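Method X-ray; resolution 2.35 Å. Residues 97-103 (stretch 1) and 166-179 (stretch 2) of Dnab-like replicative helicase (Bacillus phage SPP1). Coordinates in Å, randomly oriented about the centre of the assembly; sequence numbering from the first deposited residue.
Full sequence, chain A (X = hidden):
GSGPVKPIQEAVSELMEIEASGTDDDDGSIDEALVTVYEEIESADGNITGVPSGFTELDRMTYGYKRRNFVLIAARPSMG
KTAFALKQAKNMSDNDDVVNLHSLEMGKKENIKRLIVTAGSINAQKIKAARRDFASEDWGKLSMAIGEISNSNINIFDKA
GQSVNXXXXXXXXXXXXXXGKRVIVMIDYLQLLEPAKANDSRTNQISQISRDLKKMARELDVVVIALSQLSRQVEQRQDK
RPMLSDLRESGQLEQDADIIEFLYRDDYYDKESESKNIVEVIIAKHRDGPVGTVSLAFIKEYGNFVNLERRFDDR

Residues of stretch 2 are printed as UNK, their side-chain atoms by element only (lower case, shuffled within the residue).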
# COMPACT_ATOMS: atom_id res chain seq x y z
N ASP A 97 0.79 14.46 -0.83
CA ASP A 97 0.79 13.66 -2.04
C ASP A 97 -0.64 13.21 -2.27
O ASP A 97 -1.46 13.28 -1.34
CB ASP A 97 1.75 12.48 -1.90
CG ASP A 97 3.20 12.91 -1.78
OD1 ASP A 97 3.68 13.62 -2.69
OD2 ASP A 97 3.86 12.55 -0.78
N VAL A 98 -0.94 12.79 -3.50
CA VAL A 98 -2.29 12.39 -3.90
C VAL A 98 -2.41 10.86 -3.97
O VAL A 98 -1.65 10.20 -4.67
CB VAL A 98 -2.66 13.01 -5.28
CG1 VAL A 98 -4.06 12.58 -5.73
CG2 VAL A 98 -2.57 14.53 -5.23
N VAL A 99 -3.37 10.32 -3.22
CA VAL A 99 -3.60 8.88 -3.18
C VAL A 99 -4.90 8.48 -3.89
O VAL A 99 -5.98 8.94 -3.53
CB VAL A 99 -3.60 8.33 -1.73
CG1 VAL A 99 -3.69 6.80 -1.74
CG2 VAL A 99 -2.34 8.79 -0.98
N ASN A 100 -4.78 7.64 -4.91
CA ASN A 100 -5.91 7.04 -5.60
C ASN A 100 -6.05 5.61 -5.11
O ASN A 100 -5.23 4.75 -5.43
CB ASN A 100 -5.68 7.03 -7.11
CG ASN A 100 -6.09 8.33 -7.80
OD1 ASN A 100 -6.47 9.31 -7.16
ND2 ASN A 100 -6.02 8.33 -9.13
N LEU A 101 -7.10 5.35 -4.34
CA LEU A 101 -7.34 4.01 -3.83
C LEU A 101 -8.38 3.31 -4.69
O LEU A 101 -9.53 3.75 -4.78
CB LEU A 101 -7.78 4.05 -2.37
CG LEU A 101 -8.44 2.78 -1.83
CD1 LEU A 101 -7.51 1.53 -1.85
CD2 LEU A 101 -9.01 3.04 -0.43
N HIS A 102 -7.95 2.23 -5.33
CA HIS A 102 -8.84 1.43 -6.14
C HIS A 102 -9.26 0.22 -5.32
O HIS A 102 -8.49 -0.73 -5.14
CB HIS A 102 -8.18 1.07 -7.47
CG HIS A 102 -8.00 2.24 -8.38
ND1 HIS A 102 -6.99 3.17 -8.22
CD2 HIS A 102 -8.72 2.66 -9.44
CE1 HIS A 102 -7.10 4.11 -9.14
NE2 HIS A 102 -8.14 3.82 -9.90
N SER A 103 -10.47 0.31 -4.77
CA SER A 103 -10.94 -0.68 -3.83
C SER A 103 -12.03 -1.55 -4.43
O SER A 103 -13.18 -1.15 -4.59
CB SER A 103 -11.36 -0.02 -2.51
OG SER A 103 -12.73 0.21 -2.45
N UNK A 166 -8.65 0.45 -17.24
CA UNK A 166 -9.56 1.31 -16.49
C UNK A 166 -8.80 2.19 -15.51
O UNK A 166 -9.09 3.37 -15.38
c UNK A 166 -13.21 2.70 -13.18
c UNK A 166 -10.61 0.45 -15.77
c UNK A 166 -11.53 1.23 -14.87
c UNK A 166 -13.63 2.40 -14.47
c UNK A 166 -11.14 1.56 -13.56
c UNK A 166 -11.97 2.29 -12.73
o UNK A 166 -14.02 3.43 -12.34
c UNK A 166 -12.78 1.66 -15.32
N UNK A 167 -7.82 1.62 -14.82
CA UNK A 167 -7.07 2.35 -13.78
C UNK A 167 -6.10 3.35 -14.39
O UNK A 167 -5.89 4.44 -13.84
c UNK A 167 -6.79 -0.49 -11.10
c UNK A 167 -6.33 1.38 -12.81
c UNK A 167 -5.37 2.13 -11.89
c UNK A 167 -7.37 0.53 -12.04
N UNK A 168 -5.52 2.96 -15.53
CA UNK A 168 -4.71 3.84 -16.38
C UNK A 168 -5.43 5.14 -16.65
O UNK A 168 -4.92 6.23 -16.41
n UNK A 168 -1.94 5.19 -19.55
c UNK A 168 -1.51 1.80 -18.53
c UNK A 168 -1.21 4.03 -19.44
c UNK A 168 -2.02 3.09 -18.76
c UNK A 168 0.56 2.45 -19.68
c UNK A 168 -3.26 3.74 -18.46
c UNK A 168 -3.16 5.01 -18.96
c UNK A 168 0.09 3.72 -19.90
c UNK A 168 -0.22 1.49 -19.00
c UNK A 168 -4.42 3.15 -17.72
N UNK A 169 -6.65 5.00 -17.17
CA UNK A 169 -7.51 6.13 -17.47
C UNK A 169 -7.69 7.10 -16.28
O UNK A 169 -7.55 8.32 -16.44
o UNK A 169 -9.70 6.69 -18.33
c UNK A 169 -8.86 5.61 -17.95
N UNK A 170 -7.95 6.55 -15.09
CA UNK A 170 -8.19 7.34 -13.89
C UNK A 170 -6.95 8.02 -13.34
O UNK A 170 -7.01 9.13 -12.83
c UNK A 170 -10.10 5.76 -13.28
c UNK A 170 -12.42 6.00 -14.16
c UNK A 170 -8.85 6.48 -12.80
c UNK A 170 -11.29 6.72 -13.47
n UNK A 170 -13.71 6.74 -14.06
N UNK A 171 -5.82 7.34 -13.44
CA UNK A 171 -4.54 7.89 -12.99
C UNK A 171 -4.17 9.16 -13.77
O UNK A 171 -3.75 10.16 -13.18
c UNK A 171 -2.17 7.31 -12.42
o UNK A 171 -3.87 5.61 -12.54
c UNK A 171 -3.43 6.84 -13.12
N UNK A 172 -4.33 9.11 -15.10
CA UNK A 172 -4.09 10.26 -15.98
C UNK A 172 -5.04 11.40 -15.64
O UNK A 172 -4.61 12.53 -15.34
c UNK A 172 -4.27 9.86 -17.44
n UNK A 172 -4.53 9.71 -21.72
n UNK A 172 -2.98 10.01 -20.05
n UNK A 172 -3.28 11.63 -21.64
c UNK A 172 -3.25 8.84 -17.91
c UNK A 172 -3.25 8.72 -19.41
c UNK A 172 -3.59 10.45 -21.14
N UNK A 173 -6.33 11.07 -15.66
CA UNK A 173 -7.40 11.93 -15.20
C UNK A 173 -7.08 12.62 -13.87
O UNK A 173 -7.32 13.82 -13.74
c UNK A 173 -9.96 11.92 -14.98
c UNK A 173 -8.70 11.11 -15.12
n UNK A 173 -12.04 11.40 -13.86
c UNK A 173 -11.21 11.06 -14.83
o UNK A 173 -11.43 10.10 -15.59
N UNK A 174 -6.52 11.89 -12.91
CA UNK A 174 -6.09 12.47 -11.61
C UNK A 174 -4.86 13.36 -11.75
O UNK A 174 -4.74 14.38 -11.08
c UNK A 174 -5.78 11.35 -10.54
c UNK A 174 -5.18 11.93 -9.26
o UNK A 174 -6.98 10.65 -10.21
N UNK A 175 -3.93 12.94 -12.59
CA UNK A 175 -2.72 13.70 -12.85
C UNK A 175 -3.09 15.08 -13.36
O UNK A 175 -2.70 16.09 -12.78
c UNK A 175 -1.86 12.97 -13.89
c UNK A 175 0.15 11.69 -14.42
c UNK A 175 -0.85 12.01 -13.32
c UNK A 175 1.55 12.08 -14.01
n UNK A 175 2.45 11.95 -15.18
N UNK A 176 -3.88 15.11 -14.43
CA UNK A 176 -4.37 16.35 -15.02
C UNK A 176 -5.01 17.30 -14.00
O UNK A 176 -4.86 18.52 -14.10
c UNK A 176 -8.78 16.80 -17.66
n UNK A 176 -8.89 17.99 -18.25
n UNK A 176 -9.83 16.26 -17.04
c UNK A 176 -6.40 16.62 -18.33
c UNK A 176 -5.39 17.05 -17.26
n UNK A 176 -7.63 16.13 -17.70
c UNK A 176 -5.37 16.04 -16.13
N UNK A 177 -5.71 16.74 -13.01
CA UNK A 177 -6.41 17.53 -12.00
C UNK A 177 -5.54 17.87 -10.79
O UNK A 177 -5.98 18.55 -9.87
c UNK A 177 -7.72 16.84 -11.59
c UNK A 177 -8.77 16.82 -12.70
c UNK A 177 -10.80 15.66 -13.67
n UNK A 177 -12.10 14.94 -13.42
c UNK A 177 -9.88 15.80 -12.44
N UNK A 178 -4.30 17.39 -10.79
CA UNK A 178 -3.34 17.74 -9.74
C UNK A 178 -1.99 18.12 -10.33
O UNK A 178 -1.21 17.24 -10.69
o UNK A 178 -4.41 17.00 -6.71
c UNK A 178 -4.39 16.47 -7.82
c UNK A 178 -3.18 16.60 -8.72
n UNK A 178 -5.43 15.78 -8.31
N UNK A 179 -1.74 19.45 -10.46
CA UNK A 179 -0.53 20.08 -10.98
C UNK A 179 0.78 19.36 -10.68
O UNK A 179 1.15 18.42 -11.40
c UNK A 179 -0.58 21.45 -10.32
c UNK A 179 -2.74 20.47 -10.08
c UNK A 179 -2.02 21.78 -10.31

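Position 166 carries one carbon and then a six-carbon ring bearing an oxygen; the ring lies just beyond contact with stretch 1. This is Tyr 166. Position 167 has four carbons, forked at the first, with one arm two carbons long, and packs on His 102: it is Ile 167. Its CG1 lies 3.6 Å from His 102 CD2; CG2 sits over one face of the imidazole, 3.9 Å from the ring centroid, in a CH-pi contact. Position 168 points away with one carbon and fused five- and six-membered rings holding one nitrogen, the indole of Trp 168. At 169 a single carbon bears one oxygen: Ser 169, out of reach.

Four carbons in a row ending in nitrogen mark position 170. Its CB, 4.0 Å from His 102 NE2, lies at the edge of the imidazole, but the chain end leads away; this is Lys 170. Position 171 has one carbon carrying an oxygen and a carbon, hence Thr 171. Its OG1 donates to Ile 167 O (2.7 Å). Position 172, three carbons, a nitrogen and a carbon with two more nitrogens, is Arg 172, turned away. Position 173 has three carbons, the last carrying oxygen and nitrogen: Gln 173, directed sideways.

Position 174 again shows one carbon carrying an oxygen and a carbon, now directed at Val 98 and Asn 100. It is Thr 174, whose CG2 meets Val 98 CG1 at 3.8 Å and whose OG1 donates to Lys 170 O (3.0 Å). The Asn 100 amide is probably turned over in the model, so its polar partner at this hydroxyl remains open. Position 175, four carbons ending in nitrogen, faces away as Lys 175. Position 176 has three carbons, a nitrogen and a carbon bearing two more nitrogens: Arg 176; 177 has the four-carbon amine chain of Lys 177, both out of reach. Position 178 has two carbons, the second carrying oxygen and nitrogen, beside Val 98: Asn 178. Its OD1 approaches Val 98 CG2 at 3.4 Å, and its ND2 donates to Thr 174 O (3.2 Å). Three carbons closing onto the backbone nitrogen make 179 Pro 179.

The helix runs nearly antiparallel to the strand, at 157°. Alternation along the strand turns Val 98, Asn 100 and His 102 toward it, and they meet residues roughly one helical turn apart: Ile 167, Lys 170 and Thr 174. The contact is modest, burying 346 Å², and mainly a matter of packing.

Stretch 2, residues 166-179: YIWSKTRQTKRKNP
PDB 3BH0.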